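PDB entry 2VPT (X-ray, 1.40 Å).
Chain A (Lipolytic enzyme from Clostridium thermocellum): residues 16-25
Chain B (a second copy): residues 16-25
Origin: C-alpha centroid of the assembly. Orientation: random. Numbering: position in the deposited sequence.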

# COMPACT_ATOMS: atom_id res chain seq x y z
N THR A 16 6.74 -3.37 -6.59
CA THR A 16 5.67 -4.37 -6.61
C THR A 16 4.47 -3.94 -5.77
O THR A 16 3.32 -4.17 -6.16
CB THR A 16 6.22 -5.75 -6.20
OG1 THR A 16 7.21 -6.16 -7.16
CG2 THR A 16 5.10 -6.80 -6.14
N GLU A 17 4.73 -3.32 -4.62
CA GLU A 17 3.63 -2.78 -3.82
C GLU A 17 2.95 -1.64 -4.58
O GLU A 17 1.72 -1.51 -4.50
CB GLU A 17 4.11 -2.34 -2.44
CG GLU A 17 2.96 -1.95 -1.50
CD GLU A 17 3.34 -1.95 -0.03
OE1 GLU A 17 4.52 -1.69 0.30
OE2 GLU A 17 2.44 -2.20 0.78
N GLY A 18 3.74 -0.86 -5.31
CA GLY A 18 3.20 0.14 -6.23
C GLY A 18 3.27 1.59 -5.81
O GLY A 18 2.38 2.39 -6.11
N MSE A 19 4.34 1.98 -5.13
CA MSE A 19 4.53 3.39 -4.86
C MSE A 19 4.66 4.14 -6.19
O MSE A 19 4.98 3.55 -7.23
CB MSE A 19 5.76 3.63 -3.99
CG MSE A 19 5.59 3.14 -2.59
SE MSE A 19 7.00 3.75 -1.39
CE MSE A 19 6.13 3.54 0.28
N GLY A 20 4.39 5.43 -6.17
CA GLY A 20 4.34 6.24 -7.38
C GLY A 20 2.91 6.41 -7.83
O GLY A 20 2.00 6.62 -7.01
N GLY A 21 2.71 6.33 -9.14
CA GLY A 21 1.37 6.45 -9.70
C GLY A 21 0.65 5.12 -9.76
O GLY A 21 1.27 4.07 -9.73
N GLY A 22 -0.68 5.18 -9.83
CA GLY A 22 -1.50 4.00 -10.00
C GLY A 22 -2.19 3.42 -8.78
O GLY A 22 -2.64 2.29 -8.82
N GLU A 23 -2.27 4.18 -7.69
CA GLU A 23 -3.04 3.79 -6.50
C GLU A 23 -2.62 2.44 -5.95
O GLU A 23 -3.44 1.61 -5.57
CB GLU A 23 -4.55 3.80 -6.80
CG GLU A 23 -5.02 5.14 -7.29
CD GLU A 23 -6.51 5.33 -7.33
OE1 GLU A 23 -7.30 4.36 -7.16
OE2 GLU A 23 -6.90 6.51 -7.54
N MSE A 24 -1.31 2.25 -5.88
CA MSE A 24 -0.72 1.05 -5.26
C MSE A 24 -1.12 -0.24 -5.97
O MSE A 24 -1.24 -1.30 -5.36
CB MSE A 24 -1.03 1.00 -3.76
CG MSE A 24 -0.76 2.29 -3.00
SE MSE A 24 1.10 2.85 -2.87
CE MSE A 24 1.59 1.31 -2.42
N GLY A 25 -1.28 -0.13 -7.29
CA GLY A 25 -1.52 -1.29 -8.14
C GLY A 25 -0.29 -1.77 -8.89
O GLY A 25 -0.31 -2.88 -9.43
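Chain B, residues 16-25: TEGMGGGEMG

The most unusual feature of this contact is a cluster of four selenomethionines, two from each chain, that joins the copies without a single direct hydrogen bond between the stretches. An exact two-fold axis relates the chains, so every contact of chain B on chain A has its mate in the reverse sense. The register is reciprocal, as this symmetry requires: the CA atoms of Met A19 and Met B19 lie 7.6 Å apart, and the CA of Glu B17 faces that of Met A24 at 9.4 Å, as the CA of Met B24 faces that of Glu A17. Chain B therefore runs along chain A in the opposite sequence order.

The backbone of chain B repeats that of chain A. Thr B16 and Glu B17 end a helix that begins earlier in the chain, and Gly B18 leaves helical geometry with positive phi (105/36). A CB there would be jammed against the preceding carbonyl and would clash with the C atom of Met B24, so the close return of the loop depends on glycine. Met B19 is extended (-61/158), and Gly B20 adopts 99/-140, which also calls for glycine. A type I' turn from Gly B22 to Gly B25 follows, closed by a hydrogen bond from Gly B25 N to Gly B22 O (3.2 Å); Glu B23 and Met B24 occupy its corners with positive phi.

This turn directs the CA-to-CB bond of Met B24 toward chain A, while that of Glu B23 points away. The side chain of Met B24, m at all three chi angles, places its SE 3.4 Å from Met A19 CE and its CE 3.8 Å from Met A24 CE. Met B19 leaves its backbone sideways, but its m, t, t side chain brings CE to 3.4 Å from Met A24 SE and 3.9 Å from Gly A20 O. Glu B17 flanks the cluster, with OE1 3.5 Å from Met A24 CG, a packing contact; this oxygen is hydrogen-bonded elsewhere in the structure.

Water supplies the polar links that the direct contact lacks. Water 1 bridges Glu B17 OE2 (2.7 Å) and the turn carbonyl Glu A23 O (3.2 Å), and water 4 joins Glu A17 OE2 to Glu B23 O at the same distances. Waters 2 and 3, too close together to be occupied at once, each make weak hydrogen bonds to OE2 of Glu A17 and OE2 of Glu B17, at 3.3 to 3.4 Å. Altogether the two stretches bury 358 Å², most of it on the selenomethionines.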

# COMPACT_ATOMS: atom_id res chain seq x y z
N THR B 16 -3.78 7.66 5.22
CA THR B 16 -4.22 6.46 5.95
C THR B 16 -3.61 5.19 5.37
O THR B 16 -3.25 4.27 6.12
CB THR B 16 -5.76 6.40 5.99
OG1 THR B 16 -6.24 7.55 6.71
CG2 THR B 16 -6.26 5.13 6.67
N GLU B 17 -3.49 5.11 4.05
CA GLU B 17 -2.80 3.98 3.44
C GLU B 17 -1.33 3.99 3.83
O GLU B 17 -0.74 2.92 4.06
CB GLU B 17 -2.99 3.95 1.92
CG GLU B 17 -2.46 2.67 1.27
CD GLU B 17 -3.02 2.42 -0.12
OE1 GLU B 17 -3.35 3.39 -0.84
OE2 GLU B 17 -3.11 1.23 -0.47
N GLY B 18 -0.75 5.18 3.93
CA GLY B 18 0.60 5.35 4.48
C GLY B 18 1.72 5.63 3.51
O GLY B 18 2.85 5.18 3.70
N MSE B 19 1.45 6.39 2.46
CA MSE B 19 2.53 6.83 1.61
C MSE B 19 3.51 7.68 2.44
O MSE B 19 3.16 8.22 3.49
CB MSE B 19 2.02 7.62 0.41
CG MSE B 19 1.27 6.78 -0.57
SE MSE B 19 0.91 7.69 -2.24
CE MSE B 19 0.60 6.20 -3.38
N GLY B 20 4.74 7.77 1.97
CA GLY B 20 5.80 8.44 2.72
C GLY B 20 6.64 7.41 3.44
O GLY B 20 6.96 6.34 2.89
N GLY B 21 7.01 7.74 4.66
CA GLY B 21 7.81 6.82 5.48
C GLY B 21 6.95 5.86 6.27
O GLY B 21 5.77 6.12 6.50
N GLY B 22 7.54 4.74 6.68
CA GLY B 22 6.87 3.78 7.53
C GLY B 22 6.31 2.53 6.89
O GLY B 22 5.50 1.85 7.50
N GLU B 23 6.70 2.23 5.65
CA GLU B 23 6.33 0.97 4.99
C GLU B 23 4.83 0.75 4.93
O GLU B 23 4.32 -0.34 5.16
CB GLU B 23 7.01 -0.23 5.67
CG GLU B 23 8.51 -0.08 5.68
CD GLU B 23 9.28 -1.33 6.06
OE1 GLU B 23 8.69 -2.34 6.52
OE2 GLU B 23 10.52 -1.27 5.87
N MSE B 24 4.12 1.82 4.58
CA MSE B 24 2.67 1.77 4.36
C MSE B 24 1.90 1.36 5.61
O MSE B 24 0.85 0.72 5.54
CB MSE B 24 2.33 0.88 3.16
CG MSE B 24 3.14 1.15 1.90
SE MSE B 24 2.86 2.88 1.05
CE MSE B 24 1.20 2.72 1.14
N GLY B 25 2.42 1.78 6.76
CA GLY B 25 1.74 1.60 8.04
C GLY B 25 1.04 2.86 8.54
O GLY B 25 0.22 2.76 9.47
O HOH W 1 -4.53 0.76 -2.71
O HOH W 2 -0.20 -0.09 0.40
O HOH W 3 -0.12 -0.36 -0.26
O HOH W 4 3.21 -2.67 3.31